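Local atomic coordinates of 2-hydroxyisobutyryl-CoA synthetase (PDB entry 6HDY), a protein that belongs to the ANL superfamily of AMP-binding enzymes, in which a large N-terminal domain is followed by a smaller C-terminal domain. Residues E14-P18 / R53-V57; F137-D143 / E331-Q335; G397-R401 / S459-T463; V257-R263 / D387-M393. All coordinates share one frame; numbering follows the deposited sequence.

Contact 1. Residues E14-P18 / R53-V57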
loop_
_atom_site.group_PDB
_atom_site.type_symbol
_atom_site.label_atom_id
_atom_site.label_comp_id
_atom_site.label_asym_id
_atom_site.label_seq_id
_atom_site.Cartn_x
_atom_site.Cartn_y
_atom_site.Cartn_z
ATOM N N GLU A 14 31.351 -5.622 0.152
ATOM C CA GLU A 14 30.791 -4.601 -0.736
ATOM C C GLU A 14 30.833 -3.191 -0.138
ATOM O O GLU A 14 29.875 -2.420 -0.283
ATOM C CB GLU A 14 29.377 -5.015 -1.182
ATOM C CG GLU A 14 29.424 -6.415 -1.764
ATOM C CD GLU A 14 28.161 -6.901 -2.417
ATOM O OE1 GLU A 14 27.855 -6.418 -3.531
ATOM O OE2 GLU A 14 27.538 -7.836 -1.866
ATOM N N TRP A 15 31.974 -2.860 0.514
ATOM C CA TRP A 15 32.204 -1.570 1.150
ATOM C C TRP A 15 32.620 -0.547 0.112
ATOM O O TRP A 15 33.774 -0.507 -0.291
ATOM C CB TRP A 15 33.235 -1.696 2.281
ATOM C CG TRP A 15 33.360 -0.486 3.164
ATOM C CD1 TRP A 15 34.474 0.282 3.346
ATOM C CD2 TRP A 15 32.348 0.064 4.021
ATOM N NE1 TRP A 15 34.213 1.289 4.249
ATOM C CE2 TRP A 15 32.919 1.174 4.685
ATOM C CE3 TRP A 15 31.009 -0.273 4.294
ATOM C CZ2 TRP A 15 32.201 1.945 5.607
ATOM C CZ3 TRP A 15 30.293 0.507 5.186
ATOM C CH2 TRP A 15 30.887 1.596 5.840
ATOM N N ASN A 16 31.663 0.260 -0.350
ATOM C CA ASN A 16 31.906 1.274 -1.370
ATOM C C ASN A 16 30.881 2.395 -1.274
ATOM O O ASN A 16 29.720 2.147 -0.923
ATOM C CB ASN A 16 31.826 0.622 -2.774
ATOM C CG ASN A 16 32.459 1.391 -3.912
ATOM O OD1 ASN A 16 33.515 2.028 -3.775
ATOM N ND2 ASN A 16 31.868 1.268 -5.099
ATOM N N PHE A 17 31.314 3.631 -1.608
ATOM C CA PHE A 17 30.421 4.779 -1.705
ATOM C C PHE A 17 30.595 5.449 -3.067
ATOM O O PHE A 17 31.706 5.894 -3.372
ATOM C CB PHE A 17 30.557 5.810 -0.579
ATOM C CG PHE A 17 29.447 6.852 -0.605
ATOM C CD1 PHE A 17 29.579 8.021 -1.354
ATOM C CD2 PHE A 17 28.263 6.650 0.101
ATOM C CE1 PHE A 17 28.558 8.975 -1.380
ATOM C CE2 PHE A 17 27.253 7.614 0.090
ATOM C CZ PHE A 17 27.401 8.765 -0.664
ATOM N N PRO A 18 29.504 5.592 -3.871
ATOM C CA PRO A 18 28.124 5.105 -3.642
ATOM C C PRO A 18 28.077 3.575 -3.628
ATOM O O PRO A 18 28.815 2.938 -4.367
ATOM C CB PRO A 18 27.345 5.662 -4.856
ATOM C CG PRO A 18 28.197 6.768 -5.402
ATOM C CD PRO A 18 29.608 6.274 -5.172
ATOM N N ARG A 53 34.301 6.551 5.607
ATOM C CA ARG A 53 33.045 6.725 4.872
ATOM C C ARG A 53 32.425 8.100 5.156
ATOM O O ARG A 53 31.900 8.742 4.248
ATOM C CB ARG A 53 32.041 5.613 5.245
ATOM C CG ARG A 53 30.668 5.744 4.535
ATOM C CD ARG A 53 30.734 5.809 3.003
ATOM N NE ARG A 53 31.522 4.710 2.442
ATOM C CZ ARG A 53 31.055 3.481 2.260
ATOM N NH1 ARG A 53 29.785 3.194 2.540
ATOM N NH2 ARG A 53 31.843 2.536 1.777
ATOM N N LEU A 54 32.469 8.513 6.430
ATOM C CA LEU A 54 31.957 9.776 6.960
ATOM C C LEU A 54 32.582 10.934 6.200
ATOM O O LEU A 54 31.879 11.870 5.833
ATOM C CB LEU A 54 32.295 9.851 8.467
ATOM C CG LEU A 54 31.170 9.987 9.506
ATOM C CD1 LEU A 54 29.799 9.574 9.002
ATOM C CD2 LEU A 54 31.528 9.303 10.811
ATOM N N GLN A 55 33.876 10.822 5.883
ATOM C CA GLN A 55 34.629 11.808 5.113
ATOM C C GLN A 55 34.113 11.863 3.667
ATOM O O GLN A 55 33.875 12.955 3.142
ATOM C CB GLN A 55 36.133 11.485 5.151
ATOM C CG GLN A 55 36.737 11.654 6.548
ATOM C CD GLN A 55 38.079 10.974 6.691
ATOM O OE1 GLN A 55 38.276 9.826 6.280
ATOM N NE2 GLN A 55 39.028 11.661 7.303
ATOM N N GLN A 56 33.892 10.674 3.054
ATOM C CA GLN A 56 33.354 10.520 1.701
ATOM C C GLN A 56 31.961 11.169 1.618
ATOM O O GLN A 56 31.733 11.971 0.728
ATOM C CB GLN A 56 33.253 9.029 1.310
ATOM C CG GLN A 56 34.555 8.292 1.096
ATOM C CD GLN A 56 34.330 6.865 0.625
ATOM O OE1 GLN A 56 34.354 5.919 1.430
ATOM N NE2 GLN A 56 34.158 6.673 -0.697
ATOM N N VAL A 57 31.053 10.841 2.572
ATOM C CA VAL A 57 29.667 11.342 2.650
ATOM C C VAL A 57 29.629 12.881 2.767
ATOM O O VAL A 57 28.898 13.540 2.020
ATOM C CB VAL A 57 28.864 10.613 3.774
ATOM C CG1 VAL A 57 27.489 11.256 4.007
ATOM C CG2 VAL A 57 28.705 9.125 3.445
HETATM O O HOH W 1 29.262 0.652 1.533
HETATM O O HOH W 2 34.301 3.683 -1.751
#
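Arg53 of helix 43-64 lays its guanidinium group flat on the indole of Trp15, a cation-pi stack with Arg53 CZ 3.8 Å from the centroid of the Trp15 six-membered ring and the two planes 23° apart. Arg53 NH2 hangs over the middle of the indole, 3.4 Å from Trp15 CD2. Against the opposite face of the guanidinium lie the Asn16 backbone and Phe17 CB, the latter 3.4 Å from Arg53 NE. The Phe17 ring in turn receives Val57 CG2 over one face, a CH-pi contact, while Tyr60 meets it edge-to-face. Farther out, polar partners fix the rotation of the arginine. Its chain bends at chi2 and chi3 (55° and 52°), folding Arg53 NE back to donate to Gln56 OE1 at 3.2 Å. Arg53 NH1 is taken by Leu330 O and by a water, 2.8 Å from it, that also accepts from Asn16 N. A second water joins Asn16 OD1, Phe17 N and Gln56 NE2. Arginine serves both roles, one flat face for the indole and an N-H-rich edge for carbonyls and water. This cation-pi stack, backed by Phe17 CB and the Asn16 backbone, fastens the irregular N-terminal segment to helix 43-64 at the outer side of the chain.

Contact 2. Residues F137-D143 / E331-Q335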
loop_
_atom_site.group_PDB
_atom_site.type_symbol
_atom_site.label_atom_id
_atom_site.label_comp_id
_atom_site.label_asym_id
_atom_site.label_seq_id
_atom_site.Cartn_x
_atom_site.Cartn_y
_atom_site.Cartn_z
ATOM N N PHE A 137 9.711 12.849 0.784
ATOM C CA PHE A 137 10.897 12.054 0.557
ATOM C C PHE A 137 11.001 11.729 -0.947
ATOM O O PHE A 137 10.066 11.198 -1.536
ATOM C CB PHE A 137 10.941 10.797 1.432
ATOM C CG PHE A 137 10.761 11.010 2.924
ATOM C CD1 PHE A 137 11.499 11.974 3.605
ATOM C CD2 PHE A 137 9.912 10.189 3.663
ATOM C CE1 PHE A 137 11.361 12.138 4.991
ATOM C CE2 PHE A 137 9.732 10.394 5.036
ATOM C CZ PHE A 137 10.470 11.351 5.694
ATOM N N GLY A 138 12.124 12.107 -1.539
ATOM C CA GLY A 138 12.484 11.839 -2.921
ATOM C C GLY A 138 13.658 10.888 -2.884
ATOM O O GLY A 138 14.802 11.313 -2.728
ATOM N N ILE A 139 13.375 9.593 -2.965
ATOM C CA ILE A 139 14.365 8.528 -2.878
ATOM C C ILE A 139 14.797 8.033 -4.272
ATOM O O ILE A 139 13.947 7.665 -5.083
ATOM C CB ILE A 139 13.844 7.415 -1.959
ATOM C CG1 ILE A 139 13.273 8.046 -0.661
ATOM C CG2 ILE A 139 14.962 6.408 -1.656
ATOM C CD1 ILE A 139 12.129 7.369 -0.088
ATOM N N GLY A 140 16.108 8.067 -4.533
ATOM C CA GLY A 140 16.664 7.646 -5.807
ATOM C C GLY A 140 16.664 6.142 -5.930
ATOM O O GLY A 140 16.561 5.443 -4.925
ATOM N N ARG A 141 16.776 5.640 -7.164
ATOM C CA ARG A 141 16.798 4.212 -7.497
ATOM C C ARG A 141 17.882 3.462 -6.738
ATOM O O ARG A 141 17.623 2.396 -6.180
ATOM C CB ARG A 141 17.007 4.040 -9.009
ATOM C CG ARG A 141 16.117 2.978 -9.640
ATOM C CD ARG A 141 16.044 3.079 -11.157
ATOM N NE ARG A 141 15.847 4.452 -11.640
ATOM C CZ ARG A 141 16.775 5.174 -12.270
ATOM N NH1 ARG A 141 17.983 4.663 -12.499
ATOM N NH2 ARG A 141 16.506 6.410 -12.671
ATOM N N ALA A 142 19.090 4.026 -6.707
ATOM C CA ALA A 142 20.237 3.433 -6.021
ATOM C C ALA A 142 20.014 3.355 -4.536
ATOM O O ALA A 142 20.305 2.308 -3.953
ATOM C CB ALA A 142 21.515 4.201 -6.365
ATOM N N ASP A 143 19.392 4.388 -3.922
ATOM C CA ASP A 143 19.061 4.348 -2.475
ATOM C C ASP A 143 18.010 3.301 -2.130
ATOM O O ASP A 143 18.144 2.643 -1.119
ATOM C CB ASP A 143 18.631 5.719 -1.943
ATOM C CG ASP A 143 19.785 6.667 -1.767
ATOM O OD1 ASP A 143 20.920 6.288 -2.104
ATOM O OD2 ASP A 143 19.561 7.777 -1.296
ATOM N N GLU A 331 25.336 5.032 3.313
ATOM C CA GLU A 331 25.068 4.402 2.023
ATOM C C GLU A 331 23.885 5.020 1.278
ATOM O O GLU A 331 23.070 4.287 0.700
ATOM C CB GLU A 331 24.861 2.883 2.221
ATOM C CG GLU A 331 26.100 2.122 2.683
ATOM C CD GLU A 331 25.994 0.611 2.734
ATOM O OE1 GLU A 331 24.863 0.080 2.755
ATOM O OE2 GLU A 331 27.055 -0.048 2.745
ATOM N N ARG A 332 23.785 6.370 1.271
ATOM C CA ARG A 332 22.706 7.081 0.565
ATOM C C ARG A 332 23.187 8.299 -0.192
ATOM O O ARG A 332 23.936 9.114 0.345
ATOM C CB ARG A 332 21.539 7.441 1.513
ATOM C CG ARG A 332 20.624 6.255 1.809
ATOM C CD ARG A 332 19.274 6.647 2.351
ATOM N NE ARG A 332 18.483 7.500 1.444
ATOM C CZ ARG A 332 17.270 7.958 1.733
ATOM N NH1 ARG A 332 16.693 7.649 2.891
ATOM N NH2 ARG A 332 16.623 8.731 0.867
ATOM N N THR A 333 22.753 8.424 -1.453
ATOM C CA THR A 333 23.097 9.556 -2.314
ATOM C C THR A 333 21.941 10.561 -2.425
ATOM O O THR A 333 22.180 11.715 -2.757
ATOM C CB THR A 333 23.543 9.058 -3.696
ATOM O OG1 THR A 333 22.526 8.204 -4.232
ATOM C CG2 THR A 333 24.895 8.333 -3.661
ATOM N N SER A 334 20.689 10.128 -2.162
ATOM C CA SER A 334 19.488 10.987 -2.268
ATOM C C SER A 334 19.009 11.361 -0.865
ATOM O O SER A 334 18.873 10.471 -0.015
ATOM C CB SER A 334 18.371 10.289 -3.051
ATOM O OG SER A 334 17.684 9.336 -2.248
ATOM N N GLN A 335 18.776 12.679 -0.615
ATOM C CA GLN A 335 18.392 13.204 0.709
ATOM C C GLN A 335 19.248 12.605 1.840
ATOM O O GLN A 335 18.692 12.099 2.813
ATOM C CB GLN A 335 16.879 13.052 0.967
ATOM C CG GLN A 335 16.039 13.915 -0.008
ATOM C CD GLN A 335 14.554 13.843 0.311
ATOM O OE1 GLN A 335 13.989 12.767 0.510
ATOM N NE2 GLN A 335 13.883 14.989 0.345
HETATM O O HOH W 3 19.715 6.933 -4.944
#
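Gly140, the N-cap residue where strand 136-140 passes into helix 141-157, lies 5.6 Å from Ser334, CA to CA, and Asp143 comes similarly close to Arg332. The irregular loop 331-335 therefore runs beside the strand-helix junction in the opposite chain direction. Two loop side chains bind strand backbone. Gln335 OE1 accepts from Gly138 N at 2.8 Å, the donor standing above the amide plane, while Gln335 NE2 serves Phe110 O and Ala136 O. Ser334 OG accepts from Gly140 N at 3.1 Å, along a nearly straight bond (168°). With chi1 at 79°, this hydroxyl sits between its own backbone N and carbonyl carbon, where it can also donate to Asp143 OD2 at 2.6 Å. Asp143 is the centre of the polar network. Asp143 OD1 offers the syn lone pair to Thr333 N at 2.9 Å. Asp143 OD2 accepts from Ser334 N at 2.7 Å, on the syn side but tilted out of the carboxylate plane, and takes Arg332 NE from above that plane at 3.0 Å, a salt bridge made at the guanidinium edge. Arg332 is itself held by NH1 to Ser282 O. A short acid suits this place, because it grips two successive loop N-H groups without leaving the first turn of its helix. The contact ties the strand-helix junction of the AMP-binding domain to a distant loop, and the Phe137 side chain lies about 6 Å from the bound 8LQ. Three donors on OD2, one of them the arginine, and the nearby helix N-terminus would favour the carboxylate form, so this buried charge is probably well compensated.

Contact 3. Residues G397-R401 / S459-T463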
loop_
_atom_site.group_PDB
_atom_site.type_symbol
_atom_site.label_atom_id
_atom_site.label_comp_id
_atom_site.label_asym_id
_atom_site.label_seq_id
_atom_site.Cartn_x
_atom_site.Cartn_y
_atom_site.Cartn_z
ATOM N N GLY A 397 -7.395 -4.316 30.668
ATOM C CA GLY A 397 -8.164 -4.587 29.451
ATOM C C GLY A 397 -7.511 -4.383 28.095
ATOM O O GLY A 397 -8.122 -4.718 27.073
ATOM N N GLY A 398 -6.285 -3.854 28.067
ATOM C CA GLY A 398 -5.561 -3.665 26.811
ATOM C C GLY A 398 -5.504 -2.248 26.280
ATOM O O GLY A 398 -4.773 -1.987 25.327
ATOM N N GLU A 399 -6.270 -1.323 26.879
ATOM C CA GLU A 399 -6.270 0.085 26.489
ATOM C C GLU A 399 -6.414 1.013 27.657
ATOM O O GLU A 399 -6.950 0.632 28.716
ATOM C CB GLU A 399 -7.306 0.428 25.394
ATOM C CG GLU A 399 -6.759 0.339 23.963
ATOM C CD GLU A 399 -5.504 1.128 23.636
ATOM O OE1 GLU A 399 -5.216 2.135 24.325
ATOM O OE2 GLU A 399 -4.810 0.742 22.672
ATOM N N HIS A 400 -5.887 2.235 27.465
ATOM C CA HIS A 400 -5.916 3.338 28.429
ATOM C C HIS A 400 -5.630 4.644 27.697
ATOM O O HIS A 400 -5.170 4.625 26.545
ATOM C CB HIS A 400 -4.900 3.118 29.573
ATOM C CG HIS A 400 -3.465 3.275 29.163
ATOM N ND1 HIS A 400 -2.754 2.227 28.607
ATOM C CD2 HIS A 400 -2.648 4.355 29.256
ATOM C CE1 HIS A 400 -1.535 2.695 28.388
ATOM N NE2 HIS A 400 -1.426 3.970 28.753
ATOM N N ARG A 401 -5.913 5.765 28.365
ATOM C CA ARG A 401 -5.608 7.117 27.916
ATOM C C ARG A 401 -4.984 7.836 29.106
ATOM O O ARG A 401 -5.332 7.564 30.265
ATOM C CB ARG A 401 -6.857 7.895 27.456
ATOM C CG ARG A 401 -7.532 7.440 26.149
ATOM C CD ARG A 401 -6.811 7.834 24.860
ATOM N NE ARG A 401 -6.071 6.680 24.390
ATOM C CZ ARG A 401 -6.348 5.986 23.296
ATOM N NH1 ARG A 401 -7.269 6.413 22.442
ATOM N NH2 ARG A 401 -5.687 4.881 23.032
ATOM N N SER A 459 -14.128 -0.042 24.764
ATOM C CA SER A 459 -14.693 1.264 24.433
ATOM C C SER A 459 -13.634 2.181 23.785
ATOM O O SER A 459 -13.977 2.984 22.915
ATOM C CB SER A 459 -15.283 1.929 25.672
ATOM O OG SER A 459 -14.308 2.142 26.679
ATOM N N ILE A 460 -12.364 2.092 24.242
ATOM C CA ILE A 460 -11.260 2.905 23.721
ATOM C C ILE A 460 -10.875 2.408 22.309
ATOM O O ILE A 460 -10.690 1.204 22.103
ATOM C CB ILE A 460 -10.031 2.984 24.690
ATOM C CG1 ILE A 460 -10.405 3.619 26.057
ATOM C CG2 ILE A 460 -8.846 3.745 24.033
ATOM C CD1 ILE A 460 -9.320 3.451 27.228
ATOM N N ALA A 461 -10.775 3.345 21.342
ATOM C CA ALA A 461 -10.394 3.023 19.970
ATOM C C ALA A 461 -9.002 2.388 19.906
ATOM O O ALA A 461 -8.039 2.885 20.512
ATOM C CB ALA A 461 -10.434 4.275 19.102
ATOM N N ARG A 462 -8.934 1.242 19.218
ATOM C CA ARG A 462 -7.693 0.523 18.930
ATOM C C ARG A 462 -7.168 1.120 17.591
ATOM O O ARG A 462 -7.890 1.891 16.936
ATOM C CB ARG A 462 -7.948 -1.005 18.775
ATOM C CG ARG A 462 -8.711 -1.733 19.918
ATOM C CD ARG A 462 -8.233 -1.390 21.306
ATOM N NE ARG A 462 -8.479 -2.434 22.301
ATOM C CZ ARG A 462 -9.249 -2.296 23.381
ATOM N NH1 ARG A 462 -9.921 -1.167 23.590
ATOM N NH2 ARG A 462 -9.362 -3.286 24.253
ATOM N N THR A 463 -5.929 0.780 17.193
ATOM C CA THR A 463 -5.312 1.258 15.943
ATOM C C THR A 463 -4.433 0.198 15.267
ATOM O O THR A 463 -3.847 -0.650 15.953
ATOM C CB THR A 463 -4.521 2.595 16.142
ATOM O OG1 THR A 463 -4.009 3.039 14.871
ATOM C CG2 THR A 463 -3.361 2.472 17.139
HETATM O O HOH W 4 -5.283 3.076 21.036
#
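Ile460 sends CG2 anti to its backbone N and CG1 beside it (chi1 -61°), so that CG2 meets Arg401 while CD1 reaches His400 CA at 3.6 Å. Arg401, bent at chi2 and chi3, folds its guanidinium over the branched side chain, with CZ 3.4 Å from Ile460 CG2. The contact belongs to the C-terminal domain of the ANL fold, where strand 399-403 of the mixed sheet is lined by the loop between strands 450-454 and 470-471. Glu399 CG passes 3.5 Å from Arg462 CD as the two side chains slide by in opposite directions. They meet through aliphatic carbon and a guanidinium face, while their charged ends have other partners. Glu399 OE1 pairs with Arg401 NH2 at 3.1 Å and OE2 with Arg469. Arg462 reaches Glu418 through NH1 and Glu230, of the large domain, through NE. Its long chain also curls back within the loop, NH1 donating to Ile460 O at 2.9 Å. Gly398 sits at the corner where the chain turns, with a positive phi that glycine adopts readily. One water ties the two segments together, accepting from Arg401 NH2 at 2.7 Å and donating to Ala461 O at 2.8 Å.

Contact 4. Residues V257-R263 / D387-M393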
loop_
_atom_site.group_PDB
_atom_site.type_symbol
_atom_site.label_atom_id
_atom_site.label_comp_id
_atom_site.label_asym_id
_atom_site.label_seq_id
_atom_site.Cartn_x
_atom_site.Cartn_y
_atom_site.Cartn_z
ATOM N N VAL A 257 9.224 -3.048 25.433
ATOM C CA VAL A 257 8.443 -2.681 26.615
ATOM C C VAL A 257 8.019 -3.981 27.335
ATOM O O VAL A 257 7.330 -4.814 26.742
ATOM C CB VAL A 257 7.282 -1.696 26.285
ATOM C CG1 VAL A 257 6.336 -1.521 27.459
ATOM C CG2 VAL A 257 7.832 -0.345 25.844
ATOM N N PRO A 258 8.509 -4.166 28.585
ATOM C CA PRO A 258 8.270 -5.415 29.354
ATOM C C PRO A 258 6.937 -6.182 29.160
ATOM O O PRO A 258 6.961 -7.259 28.530
ATOM C CB PRO A 258 8.425 -4.942 30.790
ATOM C CG PRO A 258 9.506 -3.917 30.694
ATOM C CD PRO A 258 9.374 -3.244 29.351
ATOM N N GLY A 259 5.823 -5.659 29.700
ATOM C CA GLY A 259 4.500 -6.282 29.601
ATOM C C GLY A 259 3.872 -6.332 28.216
ATOM O O GLY A 259 3.007 -7.170 27.955
ATOM N N VAL A 260 4.287 -5.417 27.321
ATOM C CA VAL A 260 3.794 -5.349 25.943
ATOM C C VAL A 260 4.434 -6.482 25.137
ATOM O O VAL A 260 3.707 -7.238 24.486
ATOM C CB VAL A 260 3.987 -3.940 25.291
ATOM C CG1 VAL A 260 3.544 -3.933 23.831
ATOM C CG2 VAL A 260 3.233 -2.866 26.073
ATOM N N LYS A 261 5.787 -6.614 25.193
ATOM C CA LYS A 261 6.516 -7.669 24.460
ATOM C C LYS A 261 6.006 -9.070 24.858
ATOM O O LYS A 261 5.723 -9.898 23.985
ATOM C CB LYS A 261 8.038 -7.554 24.692
ATOM C CG LYS A 261 8.843 -8.445 23.748
ATOM C CD LYS A 261 10.297 -8.620 24.158
ATOM C CE LYS A 261 11.087 -9.258 23.028
ATOM N NZ LYS A 261 12.539 -9.276 23.321
ATOM N N ASP A 262 5.870 -9.310 26.182
ATOM C CA ASP A 262 5.408 -10.576 26.747
ATOM C C ASP A 262 3.980 -10.904 26.340
ATOM O O ASP A 262 3.705 -12.055 26.010
ATOM C CB ASP A 262 5.608 -10.598 28.278
ATOM C CG ASP A 262 7.061 -10.511 28.711
ATOM O OD1 ASP A 262 7.956 -10.665 27.841
ATOM O OD2 ASP A 262 7.307 -10.311 29.915
ATOM N N ARG A 263 3.087 -9.892 26.304
ATOM C CA ARG A 263 1.697 -10.073 25.855
ATOM C C ARG A 263 1.633 -10.492 24.388
ATOM O O ARG A 263 0.869 -11.393 24.052
ATOM C CB ARG A 263 0.846 -8.806 26.082
ATOM C CG ARG A 263 0.151 -8.780 27.445
ATOM C CD ARG A 263 -0.538 -7.453 27.710
ATOM N NE ARG A 263 -1.065 -7.369 29.074
ATOM C CZ ARG A 263 -2.359 -7.293 29.385
ATOM N NH1 ARG A 263 -3.279 -7.259 28.426
ATOM N NH2 ARG A 263 -2.741 -7.236 30.657
ATOM N N ASP A 387 2.241 2.661 30.054
ATOM C CA ASP A 387 1.866 1.536 29.208
ATOM C C ASP A 387 2.484 0.255 29.749
ATOM O O ASP A 387 1.773 -0.734 29.869
ATOM C CB ASP A 387 2.325 1.780 27.755
ATOM C CG ASP A 387 1.775 0.798 26.745
ATOM O OD1 ASP A 387 0.582 0.443 26.853
ATOM O OD2 ASP A 387 2.520 0.422 25.817
ATOM N N ALA A 388 3.793 0.285 30.117
ATOM C CA ALA A 388 4.536 -0.841 30.671
ATOM C C ALA A 388 3.951 -1.336 32.000
ATOM O O ALA A 388 3.772 -2.545 32.161
ATOM C CB ALA A 388 6.002 -0.474 30.855
ATOM N N ALA A 389 3.641 -0.405 32.937
ATOM C CA ALA A 389 3.114 -0.753 34.260
ATOM C C ALA A 389 1.734 -1.391 34.158
ATOM O O ALA A 389 1.495 -2.412 34.806
ATOM C CB ALA A 389 3.068 0.477 35.153
ATOM N N LEU A 390 0.852 -0.832 33.302
ATOM C CA LEU A 390 -0.499 -1.360 33.109
ATOM C C LEU A 390 -0.543 -2.738 32.445
ATOM O O LEU A 390 -1.338 -3.585 32.863
ATOM C CB LEU A 390 -1.376 -0.381 32.325
ATOM C CG LEU A 390 -1.798 0.909 33.013
ATOM C CD1 LEU A 390 -2.638 1.704 32.097
ATOM C CD2 LEU A 390 -2.614 0.644 34.287
ATOM N N ASN A 391 0.319 -2.963 31.420
ATOM C CA ASN A 391 0.387 -4.209 30.664
ATOM C C ASN A 391 0.921 -5.372 31.495
ATOM O O ASN A 391 0.755 -6.523 31.101
ATOM C CB ASN A 391 1.171 -4.036 29.332
ATOM C CG ASN A 391 0.313 -3.497 28.211
ATOM O OD1 ASN A 391 -0.347 -4.252 27.482
ATOM N ND2 ASN A 391 0.246 -2.173 28.080
ATOM N N GLN A 392 1.532 -5.073 32.648
ATOM C CA GLN A 392 2.073 -6.082 33.562
ATOM C C GLN A 392 1.051 -6.495 34.630
ATOM O O GLN A 392 1.395 -7.204 35.583
ATOM C CB GLN A 392 3.413 -5.625 34.164
ATOM C CG GLN A 392 4.577 -5.919 33.229
ATOM C CD GLN A 392 5.911 -5.430 33.726
ATOM O OE1 GLN A 392 6.081 -4.261 34.101
ATOM N NE2 GLN A 392 6.913 -6.304 33.666
ATOM N N MET A 393 -0.220 -6.088 34.426
ATOM C CA MET A 393 -1.360 -6.365 35.311
ATOM C C MET A 393 -2.364 -7.279 34.589
ATOM O O MET A 393 -2.814 -6.946 33.483
ATOM C CB MET A 393 -2.065 -5.064 35.737
ATOM C CG MET A 393 -1.167 -4.043 36.397
ATOM S SD MET A 393 -2.128 -2.668 37.084
ATOM C CE MET A 393 -2.937 -3.536 38.524
#
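Arg263 and Asn391 cross at about a right angle, with guanidinium and amide planes 89° apart. The arginine, extended from CG to NE, passes Asn391 OD1 with its CD at 3.2 Å and aims beyond the amide at the backbone. There NE donates to Asn391 O at 2.9 Å, in the carbonyl plane and on a lone pair, and NH2 makes a weak, bent bond to Met393 O at 2.8 Å. A long cationic side chain suits the spot, because it brings N-H groups to carbonyls near the C-terminal end of helix 383-391. The Asn391 amide presents OD1 to the arginine, while ND2 points back within its own helix and donates to Asp387 O at 2.8 Å, a nearly straight bond (172°) that fixes the amide. Val260 CG2 packs against this amide, 3.7 Å from Asn391 ND2, and also touches Asp387 OD2. Gly259, having no side chain, lets the backbones come together, and its CA lies 3.6 Å from Gln392 CG. Val257 CG1 touches Ala388 CB at 3.6 Å, a compact apolar pair beside this close approach. The short helical segments cross at 52°, 7.7 Å apart at their closest. Helix 258-268 thus meets helix 383-391 across the boundary between the large and C-terminal domains, while Leu390 and Met393 turn to helix 428-446, and Tyr396 and His400, on neighbouring strands, pack against helix 383-391.

How the contacts relate
The four contacts form two touching pairs on opposite sides of the chain's centre. Contact 2 is buried, and its chemistry is correspondingly ionic and highly directional; contact 1, partly buried beside it, relies on stacking and water, and Phe17 packs on Arg332 and Thr333 to join the two. Contacts 3 and 4 are also partly buried and meet where His400 packs on Leu390 and Asp387. Contact 3 lies within the C-terminal domain and uses aliphatic surfaces and a bridging water, whereas contact 4 spans two domains with close helix packing and arginine-to-carbonyl bonds. Arginines appear throughout: stacked in contact 1, ion-paired in contact 2, laid over carbon in contact 3, bonded to backbone carbonyls, one bond weak, in contact 4.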